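PDB 3CVG: putative metal binding protein from Coccidioides immitis, which probably binds a ligand, perhaps a metal ion, in the manner of periplasmic binding proteins. Local coordinates for residues Met108-Ser120 / Lys131-Val145. Sequence-based numbering, arbitrary orientation.
Sequences MLIGPPSNPAKLS and KMHDAAEAGNTKPPV
Lys131 runs extended beyond CG (chi2 165°), which carries its ammonium past Leu119 to the backbone of Lys118. With CG beside its own backbone N (chi1 -60°), Leu119 sets CD2 against Lys131 CB, 3.8 Å away, and the two chains lie alongside each other, pointing opposite ways. The contact belongs to a domain of the periplasmic binding protein superfamily. It joins the loop after strand 100-111 to the C-terminal half of helix 125-138 and the loop that follows. Two successive type I turns, Pro112 to Asn115 and Asn115 to Lys118, shape the first loop. Asn115 braces it, accepting from Leu119 N and donating to Leu119 O. Ala117 sits against the helix and the second loop, with CB 3.9 Å from Met132 CG and 4.0 Å from Val145 CG2. Pro116 CB lies against Thr141 OG1, Pro143 O and Val145 CG2, the last 3.8 Å away. The cis peptide before Pro143 lies in this second loop, where Thr141 OG1 donates to Pro143 O at 2.7 Å. Tyr200 of strand 200-204 touches Pro116, Leu119 and Met132. The one hydrogen bond between the two segments runs from Lys131 NZ to Lys118 O, 2.9 Å long, with the donor tilted 27° from the carbonyl plane.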
# COMPACT_ATOMS: atom_id res chain seq x y z
N MSE A 108 -3.20 4.52 -7.64
CA MSE A 108 -3.88 5.25 -8.70
C MSE A 108 -3.26 6.63 -8.89
O MSE A 108 -2.75 7.24 -7.94
CB MSE A 108 -5.40 5.38 -8.44
CG MSE A 108 -5.85 5.45 -6.98
SE MSE A 108 -7.83 5.38 -6.82
CE MSE A 108 -8.26 7.22 -7.24
N LEU A 109 -3.27 7.10 -10.14
CA LEU A 109 -2.76 8.43 -10.46
C LEU A 109 -4.00 9.29 -10.62
O LEU A 109 -4.87 8.98 -11.44
CB LEU A 109 -1.97 8.43 -11.76
CG LEU A 109 -1.51 9.82 -12.22
CD1 LEU A 109 -0.50 10.40 -11.21
CD2 LEU A 109 -0.90 9.72 -13.61
N ILE A 110 -4.12 10.33 -9.81
CA ILE A 110 -5.27 11.21 -9.89
C ILE A 110 -4.78 12.64 -10.12
O ILE A 110 -3.62 12.96 -9.84
CB ILE A 110 -6.12 11.11 -8.60
CG1 ILE A 110 -5.36 11.68 -7.40
CG2 ILE A 110 -6.46 9.64 -8.32
CD1 ILE A 110 -5.56 13.17 -7.20
N GLY A 111 -5.65 13.49 -10.64
CA GLY A 111 -5.28 14.87 -10.89
C GLY A 111 -6.50 15.76 -11.01
O GLY A 111 -7.63 15.27 -10.95
N PRO A 112 -6.32 17.08 -11.17
CA PRO A 112 -7.45 18.00 -11.29
C PRO A 112 -8.25 17.86 -12.58
O PRO A 112 -7.72 17.43 -13.61
CB PRO A 112 -6.78 19.37 -11.17
CG PRO A 112 -5.48 19.16 -11.87
CD PRO A 112 -5.03 17.79 -11.34
N PRO A 113 -9.55 18.20 -12.54
CA PRO A 113 -10.43 18.12 -13.70
C PRO A 113 -9.90 18.93 -14.89
O PRO A 113 -10.13 18.58 -16.03
CB PRO A 113 -11.75 18.67 -13.17
CG PRO A 113 -11.73 18.23 -11.74
CD PRO A 113 -10.31 18.52 -11.32
N SER A 114 -9.18 20.02 -14.61
CA SER A 114 -8.64 20.86 -15.67
C SER A 114 -7.60 20.14 -16.51
O SER A 114 -7.32 20.53 -17.65
CB SER A 114 -8.03 22.14 -15.09
OG SER A 114 -7.11 21.84 -14.05
N ASN A 115 -7.00 19.09 -15.95
CA ASN A 115 -6.02 18.28 -16.66
C ASN A 115 -5.01 19.11 -17.46
O ASN A 115 -4.92 18.98 -18.68
CB ASN A 115 -6.77 17.29 -17.57
CG ASN A 115 -5.87 16.21 -18.14
OD1 ASN A 115 -4.79 15.94 -17.61
ND2 ASN A 115 -6.34 15.55 -19.20
N PRO A 116 -4.24 19.98 -16.79
CA PRO A 116 -3.26 20.80 -17.51
C PRO A 116 -2.19 20.00 -18.25
O PRO A 116 -1.65 20.47 -19.26
CB PRO A 116 -2.69 21.70 -16.41
CG PRO A 116 -2.89 20.89 -15.14
CD PRO A 116 -4.28 20.33 -15.36
N ALA A 117 -1.89 18.79 -17.77
CA ALA A 117 -0.90 17.94 -18.42
C ALA A 117 -1.51 17.26 -19.64
O ALA A 117 -0.81 16.59 -20.41
CB ALA A 117 -0.39 16.89 -17.44
N LYS A 118 -2.82 17.43 -19.81
CA LYS A 118 -3.54 16.85 -20.95
C LYS A 118 -3.33 15.34 -21.08
O LYS A 118 -3.09 14.81 -22.17
CB LYS A 118 -3.12 17.58 -22.23
CG LYS A 118 -3.43 19.06 -22.14
CD LYS A 118 -2.86 19.87 -23.30
CE LYS A 118 -3.19 21.36 -23.10
NZ LYS A 118 -2.81 21.86 -21.74
N LEU A 119 -3.45 14.64 -19.95
CA LEU A 119 -3.30 13.20 -19.89
C LEU A 119 -4.48 12.48 -20.54
O LEU A 119 -5.64 12.87 -20.34
CB LEU A 119 -3.18 12.74 -18.44
CG LEU A 119 -2.01 13.29 -17.62
CD1 LEU A 119 -1.92 12.53 -16.31
CD2 LEU A 119 -0.72 13.13 -18.41
N SER A 120 -4.19 11.44 -21.31
CA SER A 120 -5.21 10.65 -21.99
C SER A 120 -5.36 9.30 -21.30
O SER A 120 -4.41 8.53 -21.21
CB SER A 120 -4.84 10.45 -23.46
OG SER A 120 -5.82 9.70 -24.15
N LYS A 131 4.56 12.90 -19.88
CA LYS A 131 3.73 14.05 -20.26
C LYS A 131 3.68 15.10 -19.14
O LYS A 131 3.79 16.30 -19.40
CB LYS A 131 2.31 13.58 -20.60
CG LYS A 131 1.64 14.38 -21.70
CD LYS A 131 0.41 13.63 -22.22
CE LYS A 131 -0.20 14.32 -23.43
NZ LYS A 131 -1.28 13.48 -24.03
N MSE A 132 3.48 14.66 -17.90
CA MSE A 132 3.44 15.59 -16.78
C MSE A 132 4.76 16.34 -16.67
O MSE A 132 4.77 17.56 -16.52
CB MSE A 132 3.16 14.85 -15.46
CG MSE A 132 1.68 14.50 -15.22
SE MSE A 132 1.33 13.65 -13.49
CE MSE A 132 2.16 14.97 -12.35
N HIS A 133 5.86 15.61 -16.76
CA HIS A 133 7.19 16.21 -16.67
C HIS A 133 7.38 17.35 -17.67
O HIS A 133 7.72 18.47 -17.28
CB HIS A 133 8.29 15.16 -16.88
CG HIS A 133 9.65 15.74 -17.07
ND1 HIS A 133 10.11 16.19 -18.29
CD2 HIS A 133 10.65 15.98 -16.19
CE1 HIS A 133 11.33 16.67 -18.15
NE2 HIS A 133 11.68 16.56 -16.89
N ASP A 134 7.14 17.07 -18.94
CA ASP A 134 7.32 18.08 -19.99
C ASP A 134 6.39 19.28 -19.79
O ASP A 134 6.79 20.43 -19.97
CB ASP A 134 7.11 17.45 -21.37
CG ASP A 134 8.05 16.29 -21.63
OD1 ASP A 134 9.05 16.13 -20.89
OD2 ASP A 134 7.80 15.52 -22.59
N ALA A 135 5.14 19.01 -19.42
CA ALA A 135 4.17 20.08 -19.20
C ALA A 135 4.56 20.89 -17.96
O ALA A 135 4.36 22.09 -17.90
CB ALA A 135 2.77 19.51 -19.04
N ALA A 136 5.10 20.21 -16.95
CA ALA A 136 5.50 20.91 -15.74
C ALA A 136 6.71 21.78 -16.07
O ALA A 136 6.82 22.92 -15.63
CB ALA A 136 5.84 19.91 -14.64
N GLU A 137 7.63 21.23 -16.86
CA GLU A 137 8.81 21.97 -17.26
C GLU A 137 8.43 23.20 -18.09
O GLU A 137 9.07 24.24 -17.98
CB GLU A 137 9.76 21.06 -18.04
CG GLU A 137 10.51 20.11 -17.13
CD GLU A 137 11.47 20.85 -16.23
OE1 GLU A 137 12.44 21.42 -16.76
OE2 GLU A 137 11.25 20.88 -15.00
N ALA A 138 7.39 23.08 -18.91
CA ALA A 138 6.93 24.21 -19.73
C ALA A 138 6.35 25.29 -18.81
O ALA A 138 6.42 26.49 -19.11
CB ALA A 138 5.87 23.75 -20.72
N GLY A 139 5.78 24.86 -17.69
CA GLY A 139 5.22 25.76 -16.70
C GLY A 139 4.30 26.87 -17.18
O GLY A 139 4.11 27.87 -16.48
N ASN A 140 3.71 26.69 -18.36
CA ASN A 140 2.81 27.68 -18.94
C ASN A 140 1.41 27.13 -19.15
O ASN A 140 0.84 27.26 -20.24
CB ASN A 140 3.38 28.15 -20.27
CG ASN A 140 3.56 27.01 -21.24
OD1 ASN A 140 3.72 25.86 -20.83
ND2 ASN A 140 3.55 27.31 -22.54
N THR A 141 0.86 26.49 -18.12
CA THR A 141 -0.47 25.92 -18.21
C THR A 141 -1.29 26.47 -17.06
O THR A 141 -0.74 27.02 -16.11
CB THR A 141 -0.46 24.39 -18.10
OG1 THR A 141 0.05 24.01 -16.81
CG2 THR A 141 0.42 23.79 -19.19
N LYS A 142 -2.60 26.32 -17.15
CA LYS A 142 -3.47 26.79 -16.09
C LYS A 142 -4.41 25.68 -15.65
O LYS A 142 -5.28 25.25 -16.39
CB LYS A 142 -4.29 28.01 -16.55
CG LYS A 142 -4.92 28.76 -15.38
CD LYS A 142 -3.85 29.11 -14.34
CE LYS A 142 -4.35 28.88 -12.92
NZ LYS A 142 -3.27 29.06 -11.93
N PRO A 143 -4.22 25.18 -14.42
CA PRO A 143 -3.16 25.65 -13.51
C PRO A 143 -1.81 25.03 -13.89
O PRO A 143 -1.73 24.22 -14.82
CB PRO A 143 -3.66 25.18 -12.15
CG PRO A 143 -4.30 23.85 -12.50
CD PRO A 143 -5.08 24.18 -13.75
N PRO A 144 -0.73 25.42 -13.20
CA PRO A 144 0.55 24.80 -13.57
C PRO A 144 0.53 23.32 -13.18
O PRO A 144 -0.18 22.92 -12.25
CB PRO A 144 1.56 25.61 -12.76
CG PRO A 144 0.79 25.96 -11.52
CD PRO A 144 -0.57 26.36 -12.07
N VAL A 145 1.28 22.50 -13.90
CA VAL A 145 1.34 21.08 -13.61
C VAL A 145 2.28 20.85 -12.42
O VAL A 145 3.46 21.17 -12.50
CB VAL A 145 1.86 20.28 -14.82
CG1 VAL A 145 2.03 18.81 -14.46
CG2 VAL A 145 0.89 20.44 -15.99